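Local atomic coordinates of DNA repair and telomere maintenance protein nbs1 (Schizosaccharomyces pombe, PDB entry 3HUF), a protein that serves in the MRN complex in DNA double-strand break repair and telomere maintenance, its N-terminal FHA and BRCT domains recognising phosphorylated partners such as Ctp1. Residues G63-D72 and V86-K96; D144-M153 and T165-I176. One frame throughout, in Å; residues are numbered along the deposited sequence.

Interaction 1: residues G63-D72 and V86-K96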
loop_
_atom_site.group_PDB
_atom_site.type_symbol
_atom_site.label_atom_id
_atom_site.label_comp_id
_atom_site.label_asym_id
_atom_site.label_seq_id
_atom_site.Cartn_x
_atom_site.Cartn_y
_atom_site.Cartn_z
ATOM N N GLY A 63 6.941 -0.814 -5.554
ATOM C CA GLY A 63 6.333 0.444 -5.120
ATOM C C GLY A 63 6.461 1.562 -6.155
ATOM O O GLY A 63 6.228 2.732 -5.835
ATOM N N GLY A 64 6.831 1.213 -7.388
ATOM C CA GLY A 64 6.966 2.211 -8.458
ATOM C C GLY A 64 5.596 2.760 -8.868
ATOM O O GLY A 64 4.569 2.103 -8.643
ATOM N N PRO A 65 5.572 3.974 -9.460
ATOM C CA PRO A 65 4.325 4.593 -9.871
ATOM C C PRO A 65 3.796 4.081 -11.217
ATOM O O PRO A 65 4.546 3.504 -12.033
ATOM C CB PRO A 65 4.729 6.072 -10.018
ATOM C CG PRO A 65 6.126 6.022 -10.519
ATOM C CD PRO A 65 6.746 4.839 -9.778
ATOM N N CYS A 66 2.515 4.319 -11.471
ATOM C CA CYS A 66 1.975 4.119 -12.814
ATOM C C CYS A 66 2.669 5.097 -13.745
ATOM O O CYS A 66 2.949 6.242 -13.350
ATOM C CB CYS A 66 0.487 4.397 -12.833
ATOM S SG CYS A 66 -0.496 3.153 -11.980
ATOM N N GLU A 67 2.970 4.642 -14.958
ATOM C CA GLU A 67 3.633 5.504 -15.944
ATOM C C GLU A 67 2.750 6.713 -16.251
ATOM O O GLU A 67 1.544 6.582 -16.525
ATOM C CB GLU A 67 3.921 4.738 -17.242
ATOM C CG GLU A 67 4.678 5.552 -18.279
ATOM C CD GLU A 67 5.158 4.692 -19.400
ATOM O OE1 GLU A 67 4.913 5.050 -20.585
ATOM O OE2 GLU A 67 5.763 3.638 -19.092
ATOM N N PHE A 68 3.365 7.886 -16.191
ATOM C CA PHE A 68 2.663 9.151 -16.378
ATOM C C PHE A 68 3.227 9.768 -17.660
ATOM O O PHE A 68 4.420 10.046 -17.750
ATOM C CB PHE A 68 2.942 10.033 -15.152
ATOM C CG PHE A 68 2.006 11.221 -14.988
ATOM C CD1 PHE A 68 1.191 11.318 -13.855
ATOM C CD2 PHE A 68 1.970 12.257 -15.934
ATOM C CE1 PHE A 68 0.351 12.414 -13.674
ATOM C CE2 PHE A 68 1.147 13.367 -15.748
ATOM C CZ PHE A 68 0.331 13.440 -14.620
ATOM N N GLU A 69 2.363 9.987 -18.653
ATOM C CA GLU A 69 2.785 10.555 -19.929
ATOM C C GLU A 69 2.165 11.923 -20.142
ATOM O O GLU A 69 1.028 12.167 -19.738
ATOM C CB GLU A 69 2.407 9.616 -21.081
ATOM C CG GLU A 69 2.777 8.195 -20.785
ATOM C CD GLU A 69 2.191 7.189 -21.742
ATOM O OE1 GLU A 69 1.232 7.514 -22.464
ATOM O OE2 GLU A 69 2.693 6.056 -21.761
ATOM N N VAL A 70 2.927 12.813 -20.765
ATOM C CA VAL A 70 2.484 14.183 -21.044
ATOM C C VAL A 70 2.737 14.461 -22.521
ATOM O O VAL A 70 3.851 14.307 -22.979
ATOM C CB VAL A 70 3.264 15.217 -20.180
ATOM C CG1 VAL A 70 2.994 16.653 -20.653
ATOM C CG2 VAL A 70 2.919 15.060 -18.684
ATOM N N LYS A 71 1.694 14.853 -23.252
ATOM C CA LYS A 71 1.837 15.398 -24.585
ATOM C C LYS A 71 1.467 16.875 -24.634
ATOM O O LYS A 71 0.474 17.297 -24.050
ATOM C CB LYS A 71 0.955 14.650 -25.579
ATOM C CG LYS A 71 1.428 13.251 -25.905
ATOM C CD LYS A 71 1.345 13.043 -27.413
ATOM C CE LYS A 71 2.064 14.181 -28.158
ATOM N NZ LYS A 71 1.933 14.122 -29.657
ATOM N N ASP A 72 2.270 17.656 -25.347
ATOM C CA ASP A 72 1.936 19.040 -25.590
ATOM C C ASP A 72 1.019 19.048 -26.807
ATOM O O ASP A 72 1.316 18.390 -27.803
ATOM C CB ASP A 72 3.194 19.869 -25.852
ATOM C CG ASP A 72 2.868 21.299 -26.211
ATOM O OD1 ASP A 72 2.605 22.116 -25.295
ATOM O OD2 ASP A 72 2.819 21.591 -27.420
ATOM N N VAL A 86 8.591 19.304 -23.328
ATOM C CA VAL A 86 7.942 18.138 -23.900
ATOM C C VAL A 86 7.956 18.246 -25.424
ATOM O O VAL A 86 7.441 19.217 -25.998
ATOM C CB VAL A 86 6.503 17.989 -23.387
ATOM C CG1 VAL A 86 5.797 16.864 -24.110
ATOM C CG2 VAL A 86 6.511 17.743 -21.869
ATOM N N GLY A 87 8.569 17.253 -26.061
ATOM C CA GLY A 87 8.725 17.241 -27.508
ATOM C C GLY A 87 7.455 16.721 -28.141
ATOM O O GLY A 87 6.522 16.328 -27.439
ATOM N N GLN A 88 7.404 16.716 -29.468
ATOM C CA GLN A 88 6.287 16.061 -30.145
ATOM C C GLN A 88 6.409 14.574 -29.853
ATOM O O GLN A 88 7.484 14.104 -29.476
ATOM C CB GLN A 88 6.260 16.379 -31.646
ATOM C CG GLN A 88 7.622 16.545 -32.289
ATOM C CD GLN A 88 7.642 17.606 -33.386
ATOM O OE1 GLN A 88 6.853 18.562 -33.369
ATOM N NE2 GLN A 88 8.563 17.449 -34.336
ATOM N N ASN A 89 5.304 13.847 -29.958
ATOM C CA ASN A 89 5.251 12.448 -29.491
ATOM C C ASN A 89 5.212 12.309 -27.967
ATOM O O ASN A 89 4.978 11.221 -27.452
ATOM C CB ASN A 89 6.392 11.600 -30.068
ATOM C CG ASN A 89 6.384 11.542 -31.606
ATOM O OD1 ASN A 89 6.067 12.522 -32.298
ATOM N ND2 ASN A 89 6.764 10.386 -32.140
ATOM N N GLY A 90 5.442 13.406 -27.248
ATOM C CA GLY A 90 5.305 13.417 -25.792
ATOM C C GLY A 90 6.482 12.797 -25.058
ATOM O O GLY A 90 7.487 12.458 -25.673
ATOM N N ASP A 91 6.352 12.674 -23.737
ATOM C CA ASP A 91 7.349 12.035 -22.887
ATOM C C ASP A 91 6.615 11.198 -21.838
ATOM O O ASP A 91 5.489 11.491 -21.503
ATOM C CB ASP A 91 8.195 13.084 -22.161
ATOM C CG ASP A 91 9.235 13.741 -23.054
ATOM O OD1 ASP A 91 9.841 13.053 -23.903
ATOM O OD2 ASP A 91 9.482 14.951 -22.877
ATOM N N SER A 92 7.271 10.173 -21.319
ATOM C CA SER A 92 6.744 9.398 -20.212
ATOM C C SER A 92 7.699 9.428 -19.044
ATOM O O SER A 92 8.915 9.508 -19.213
ATOM C CB SER A 92 6.429 7.948 -20.588
ATOM O OG SER A 92 7.050 7.556 -21.778
ATOM N N TYR A 93 7.116 9.351 -17.858
ATOM C CA TYR A 93 7.839 9.555 -16.627
ATOM C C TYR A 93 7.470 8.468 -15.652
ATOM O O TYR A 93 6.293 8.148 -15.505
ATOM C CB TYR A 93 7.506 10.942 -16.060
ATOM C CG TYR A 93 8.317 12.043 -16.722
ATOM C CD1 TYR A 93 7.873 12.698 -17.882
ATOM C CD2 TYR A 93 9.557 12.400 -16.201
ATOM C CE1 TYR A 93 8.657 13.694 -18.483
ATOM C CE2 TYR A 93 10.331 13.380 -16.785
ATOM C CZ TYR A 93 9.887 14.025 -17.918
ATOM O OH TYR A 93 10.732 14.996 -18.447
ATOM N N LYS A 94 8.482 7.884 -15.013
ATOM C CA LYS A 94 8.264 6.960 -13.909
ATOM C C LYS A 94 8.853 7.422 -12.593
ATOM O O LYS A 94 9.059 6.627 -11.691
ATOM C CB LYS A 94 8.716 5.544 -14.263
ATOM C CG LYS A 94 7.521 4.659 -14.574
ATOM C CD LYS A 94 7.904 3.200 -14.733
ATOM C CE LYS A 94 6.650 2.367 -15.065
ATOM N NZ LYS A 94 6.881 0.895 -15.106
ATOM N N GLU A 95 9.105 8.715 -12.477
ATOM C CA GLU A 95 9.527 9.314 -11.216
ATOM C C GLU A 95 8.277 9.608 -10.390
ATOM O O GLU A 95 7.178 9.712 -10.940
ATOM C CB GLU A 95 10.229 10.637 -11.492
ATOM C CG GLU A 95 11.635 10.501 -12.022
ATOM C CD GLU A 95 11.798 11.280 -13.301
ATOM O OE1 GLU A 95 11.814 12.541 -13.240
ATOM O OE2 GLU A 95 11.898 10.632 -14.377
ATOM N N LYS A 96 8.445 9.784 -9.086
ATOM C CA LYS A 96 7.289 9.962 -8.213
ATOM C C LYS A 96 6.909 11.430 -7.965
ATOM O O LYS A 96 5.928 11.702 -7.294
ATOM C CB LYS A 96 7.508 9.212 -6.899
ATOM C CG LYS A 96 7.670 7.711 -7.112
ATOM C CD LYS A 96 8.201 7.029 -5.878
ATOM C CE LYS A 96 8.041 5.516 -6.024
ATOM N NZ LYS A 96 8.228 4.841 -4.717
HETATM O O HOH W 1 6.051 4.192 -3.750
HETATM O O HOH W 2 4.070 16.589 -26.965
#
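F68 and Y93 exchange two backbone hydrogen bonds as an antiparallel hydrogen-bonded pair: F68 N gives to Y93 O at 3.0 Å, and Y93 N returns a bond to F68 O. V70 and D91 form the next such pair, V70 N reaching D91 O at 3.0 Å. Between them E69 faces S92, a non-hydrogen-bonded pair whose side chains touch through E69 CG and S92 CB. Past the strands, K96 runs extended beyond CG, crosses P65 and donates a hydrogen bond from NZ to G63 O at 3.1 Å, from above the carbonyl plane; water 1 also bridges these two atoms, so G63 O accepts from both lysine and water. With alanine at K96, G63 O would probably keep water 1 but lose its lysine donor, and P65 CD would lose the chain that crosses it. At the opposite end water 2 accepts from D72 N and donates to G87 O, while D72 OD1 is hydrogen-bonded to the hydroxyls of T75 and T79. V86 CG2 meets V70 CG1 at 3.9 Å. Strand 91-93 is an edge strand of the mixed five-stranded FHA sheet; strand 68-72 lies between it and strand 48-52, and F68 meets W2 edge-to-face and A111 in the second sheet, and F50 in its own.

Interaction 2: residues D144-M153 and T165-I176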
loop_
_atom_site.group_PDB
_atom_site.type_symbol
_atom_site.label_atom_id
_atom_site.label_comp_id
_atom_site.label_asym_id
_atom_site.label_seq_id
_atom_site.Cartn_x
_atom_site.Cartn_y
_atom_site.Cartn_z
ATOM N N ASP A 144 4.240 -11.809 -0.592
ATOM C CA ASP A 144 4.741 -10.744 0.249
ATOM C C ASP A 144 5.489 -9.689 -0.559
ATOM O O ASP A 144 6.200 -10.017 -1.487
ATOM C CB ASP A 144 5.697 -11.308 1.304
ATOM C CG ASP A 144 6.087 -10.268 2.300
ATOM O OD1 ASP A 144 5.193 -9.817 3.056
ATOM O OD2 ASP A 144 7.249 -9.850 2.282
ATOM N N SER A 145 5.336 -8.426 -0.179
ATOM C CA SER A 145 6.048 -7.327 -0.835
ATOM C C SER A 145 6.429 -6.280 0.211
ATOM O O SER A 145 5.679 -6.035 1.148
ATOM C CB SER A 145 5.159 -6.695 -1.919
ATOM O OG SER A 145 5.495 -5.329 -2.187
ATOM N N ASP A 146 7.568 -5.637 0.026
ATOM C CA ASP A 146 7.966 -4.544 0.918
ATOM C C ASP A 146 7.291 -3.201 0.600
ATOM O O ASP A 146 7.410 -2.246 1.380
ATOM C CB ASP A 146 9.490 -4.413 0.946
ATOM C CG ASP A 146 10.151 -5.640 1.552
ATOM O OD1 ASP A 146 9.648 -6.134 2.590
ATOM O OD2 ASP A 146 11.156 -6.127 0.989
ATOM N N ALA A 147 6.557 -3.150 -0.515
ATOM C CA ALA A 147 5.829 -1.958 -0.921
ATOM C C ALA A 147 4.334 -1.971 -0.547
ATOM O O ALA A 147 3.628 -0.972 -0.747
ATOM C CB ALA A 147 5.999 -1.725 -2.433
ATOM N N THR A 148 3.852 -3.103 -0.046
ATOM C CA THR A 148 2.467 -3.243 0.444
ATOM C C THR A 148 2.181 -2.196 1.499
ATOM O O THR A 148 2.964 -2.040 2.448
ATOM C CB THR A 148 2.253 -4.616 1.103
ATOM O OG1 THR A 148 2.393 -5.632 0.119
ATOM C CG2 THR A 148 0.855 -4.729 1.708
ATOM N N THR A 149 1.084 -1.455 1.304
ATOM C CA THR A 149 0.583 -0.536 2.319
ATOM C C THR A 149 -0.673 -1.078 3.023
ATOM O O THR A 149 -0.934 -0.731 4.167
ATOM C CB THR A 149 0.254 0.861 1.721
ATOM O OG1 THR A 149 -0.668 0.699 0.641
ATOM C CG2 THR A 149 1.516 1.543 1.187
ATOM N N HIS A 150 -1.461 -1.913 2.328
ATOM C CA HIS A 150 -2.726 -2.413 2.894
ATOM C C HIS A 150 -2.853 -3.878 2.614
ATOM O O HIS A 150 -2.370 -4.358 1.579
ATOM C CB HIS A 150 -3.926 -1.692 2.287
ATOM C CG HIS A 150 -3.974 -0.231 2.601
ATOM N ND1 HIS A 150 -3.155 0.691 1.982
ATOM C CD2 HIS A 150 -4.751 0.470 3.461
ATOM C CE1 HIS A 150 -3.413 1.899 2.456
ATOM N NE2 HIS A 150 -4.393 1.796 3.341
ATOM N N PHE A 151 -3.520 -4.584 3.526
ATOM C CA PHE A 151 -3.665 -6.021 3.435
ATOM C C PHE A 151 -5.120 -6.373 3.615
ATOM O O PHE A 151 -5.704 -6.009 4.626
ATOM C CB PHE A 151 -2.834 -6.717 4.524
ATOM C CG PHE A 151 -2.948 -8.223 4.504
ATOM C CD1 PHE A 151 -2.088 -8.979 3.734
ATOM C CD2 PHE A 151 -3.937 -8.881 5.254
ATOM C CE1 PHE A 151 -2.192 -10.369 3.705
ATOM C CE2 PHE A 151 -4.049 -10.267 5.233
ATOM C CZ PHE A 151 -3.172 -11.014 4.464
ATOM N N VAL A 152 -5.691 -7.085 2.640
ATOM C CA VAL A 152 -7.087 -7.506 2.713
ATOM C C VAL A 152 -7.203 -8.887 3.310
ATOM O O VAL A 152 -6.862 -9.863 2.648
ATOM C CB VAL A 152 -7.750 -7.587 1.319
ATOM C CG1 VAL A 152 -9.263 -7.836 1.470
ATOM C CG2 VAL A 152 -7.464 -6.317 0.516
ATOM N N MET A 153 -7.695 -8.977 4.541
ATOM C CA MET A 153 -7.932 -10.284 5.164
ATOM C C MET A 153 -9.213 -10.869 4.618
ATOM O O MET A 153 -10.118 -10.110 4.242
ATOM C CB MET A 153 -8.039 -10.153 6.682
ATOM C CG MET A 153 -8.923 -9.027 7.130
ATOM S SD MET A 153 -9.510 -9.094 8.835
ATOM C CE MET A 153 -8.110 -9.632 9.730
ATOM N N THR A 165 -2.206 -12.505 7.668
ATOM C CA THR A 165 -2.827 -11.453 8.463
ATOM C C THR A 165 -1.969 -11.094 9.665
ATOM O O THR A 165 -1.742 -9.916 9.927
ATOM C CB THR A 165 -4.233 -11.841 8.919
ATOM O OG1 THR A 165 -4.999 -12.231 7.777
ATOM C CG2 THR A 165 -4.903 -10.662 9.596
ATOM N N MET A 166 -1.488 -12.116 10.375
ATOM C CA MET A 166 -0.648 -11.923 11.551
ATOM C C MET A 166 0.601 -11.120 11.194
ATOM O O MET A 166 0.996 -10.198 11.923
ATOM C CB MET A 166 -0.209 -13.271 12.106
ATOM C CG MET A 166 -1.323 -14.203 12.550
ATOM S SD MET A 166 -0.676 -15.878 12.802
ATOM C CE MET A 166 -2.207 -16.796 13.110
ATOM N N TYR A 167 1.210 -11.498 10.068
ATOM C CA TYR A 167 2.394 -10.853 9.550
ATOM C C TYR A 167 2.148 -9.399 9.179
ATOM O O TYR A 167 2.927 -8.532 9.572
ATOM C CB TYR A 167 2.953 -11.627 8.358
ATOM C CG TYR A 167 4.316 -11.137 7.923
ATOM C CD1 TYR A 167 5.346 -10.943 8.855
ATOM C CD2 TYR A 167 4.586 -10.871 6.581
ATOM C CE1 TYR A 167 6.599 -10.498 8.465
ATOM C CE2 TYR A 167 5.840 -10.434 6.181
ATOM C CZ TYR A 167 6.837 -10.249 7.115
ATOM O OH TYR A 167 8.061 -9.789 6.689
ATOM N N ALA A 168 1.049 -9.133 8.457
ATOM C CA ALA A 168 0.670 -7.772 8.110
ATOM C C ALA A 168 0.475 -6.909 9.351
ATOM O O ALA A 168 0.959 -5.777 9.410
ATOM C CB ALA A 168 -0.578 -7.764 7.275
ATOM N N PHE A 169 -0.237 -7.443 10.339
ATOM C CA PHE A 169 -0.436 -6.745 11.607
ATOM C C PHE A 169 0.887 -6.327 12.256
ATOM O O PHE A 169 1.051 -5.187 12.707
ATOM C CB PHE A 169 -1.200 -7.658 12.568
ATOM C CG PHE A 169 -1.641 -6.979 13.814
ATOM C CD1 PHE A 169 -2.705 -6.088 13.790
ATOM C CD2 PHE A 169 -1.001 -7.232 15.024
ATOM C CE1 PHE A 169 -3.129 -5.465 14.945
ATOM C CE2 PHE A 169 -1.424 -6.614 16.178
ATOM C CZ PHE A 169 -2.483 -5.726 16.141
ATOM N N LEU A 170 1.826 -7.270 12.301
ATOM C CA LEU A 170 3.103 -7.058 12.964
ATOM C C LEU A 170 4.024 -6.071 12.255
ATOM O O LEU A 170 4.698 -5.286 12.921
ATOM C CB LEU A 170 3.817 -8.387 13.190
ATOM C CG LEU A 170 3.251 -9.190 14.361
ATOM C CD1 LEU A 170 3.736 -10.612 14.284
ATOM C CD2 LEU A 170 3.671 -8.557 15.669
ATOM N N LYS A 171 4.056 -6.099 10.921
ATOM C CA LYS A 171 4.881 -5.126 10.192
ATOM C C LYS A 171 4.178 -3.769 9.979
ATOM O O LYS A 171 4.609 -2.942 9.173
ATOM C CB LYS A 171 5.511 -5.712 8.898
ATOM C CG LYS A 171 4.627 -6.593 8.031
ATOM C CD LYS A 171 5.290 -6.882 6.679
ATOM C CE LYS A 171 4.255 -7.269 5.602
ATOM N NZ LYS A 171 4.790 -7.058 4.202
ATOM N N LYS A 172 3.096 -3.559 10.731
ATOM C CA LYS A 172 2.362 -2.286 10.795
ATOM C C LYS A 172 1.638 -1.888 9.514
ATOM O O LYS A 172 1.401 -0.705 9.247
ATOM C CB LYS A 172 3.236 -1.160 11.362
ATOM C CG LYS A 172 3.596 -1.385 12.835
ATOM C CD LYS A 172 4.869 -0.660 13.233
ATOM C CE LYS A 172 5.085 -0.757 14.731
ATOM N NZ LYS A 172 6.182 0.153 15.186
ATOM N N THR A 173 1.285 -2.896 8.722
ATOM C CA THR A 173 0.469 -2.705 7.542
ATOM C C THR A 173 -0.960 -2.418 8.010
ATOM O O THR A 173 -1.361 -2.865 9.080
ATOM C CB THR A 173 0.519 -3.958 6.678
ATOM O OG1 THR A 173 1.888 -4.262 6.408
ATOM C CG2 THR A 173 -0.204 -3.767 5.361
ATOM N N VAL A 174 -1.697 -1.634 7.228
ATOM C CA VAL A 174 -3.101 -1.346 7.495
ATOM C C VAL A 174 -3.953 -2.533 7.020
ATOM O O VAL A 174 -3.904 -2.928 5.866
ATOM C CB VAL A 174 -3.538 -0.030 6.783
ATOM C CG1 VAL A 174 -5.012 0.285 7.062
ATOM C CG2 VAL A 174 -2.657 1.134 7.222
ATOM N N ILE A 175 -4.732 -3.118 7.927
ATOM C CA ILE A 175 -5.523 -4.281 7.569
ATOM C C ILE A 175 -6.927 -3.845 7.193
ATOM O O ILE A 175 -7.593 -3.132 7.922
ATOM C CB ILE A 175 -5.515 -5.342 8.700
ATOM C CG1 ILE A 175 -4.086 -5.887 8.894
ATOM C CG2 ILE A 175 -6.525 -6.473 8.401
ATOM C CD1 ILE A 175 -3.956 -6.734 10.126
ATOM N N ILE A 176 -7.373 -4.244 6.015
ATOM C CA ILE A 176 -8.694 -3.839 5.583
ATOM C C ILE A 176 -9.507 -5.077 5.268
ATOM O O ILE A 176 -9.001 -6.204 5.357
ATOM C CB ILE A 176 -8.609 -2.910 4.345
ATOM C CG1 ILE A 176 -7.764 -3.563 3.245
ATOM C CG2 ILE A 176 -8.053 -1.545 4.751
ATOM C CD1 ILE A 176 -7.658 -2.739 1.976
HETATM O O HOH W 3 7.990 -7.984 4.246
HETATM O O HOH W 4 3.482 -7.783 1.740
#
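The Y167 ring carries K171 CD over one face, 3.6 Å above the plane and offset toward the rim, while D144 comes in at its edge, OD1 lying 3.3 Å from Y167 CE2. Carboxylate and ring planes stand 49° apart. The same D144 OD1 forms a salt bridge with K171 NZ, 3.0 Å away on the syn side and out of the carboxylate plane; K171 CG sits between its backbone N and carbonyl carbon (chi1 42°), and the extended chain passes CD over the rim of the ring and brings NZ to the acid. Water 3 joins D144 OD2 to Y167 OH, and water 4 accepts from both S145 N and K171 NZ. The F151 ring, CG anti to the backbone N (chi1 179°), meets A168 CB at 3.7 Å and places CE2 near T165 OG1, which is hydrogen-bonded to T162. On the sheet's other face V174 packs alongside H150, and I176 CG2 approaches the imidazole edge. Backbone bonds zip the parallel strands, I176 N to F151 O at 2.8 Å. A Schellman motif with K172 as C-prime residue ends the helix. Strand 150-152, helix 163-170 and strand 174-176 make a beta-alpha-beta unit within the four-stranded parallel sheet of the first BRCT domain.

From the N terminus, the chain first builds strands 2-6 to 48-52 and helix 57-62, then enters interaction 1, where G63-D72 and V86-K96 close a loop holding strands 79-81 and 84-85 within the FHA domain. That loop is complete before interaction 2 begins, so the two follow in series, neither nested nor crossed. Strands 97-102 and 109-113 follow in the six-stranded antiparallel sheet; strand 118-120 and helix 123-134 then lead to D144-M153, which with T165-I176 closes a second, shorter loop through the start of helix 163-170. Although the centres lie about 30 Å apart, the contacts touch, G63 N lying 3.4 Å from A147 CB, and S145 OG is hydrogen-bonded to Y60 O, joining the FHA and BRCT 1 regions.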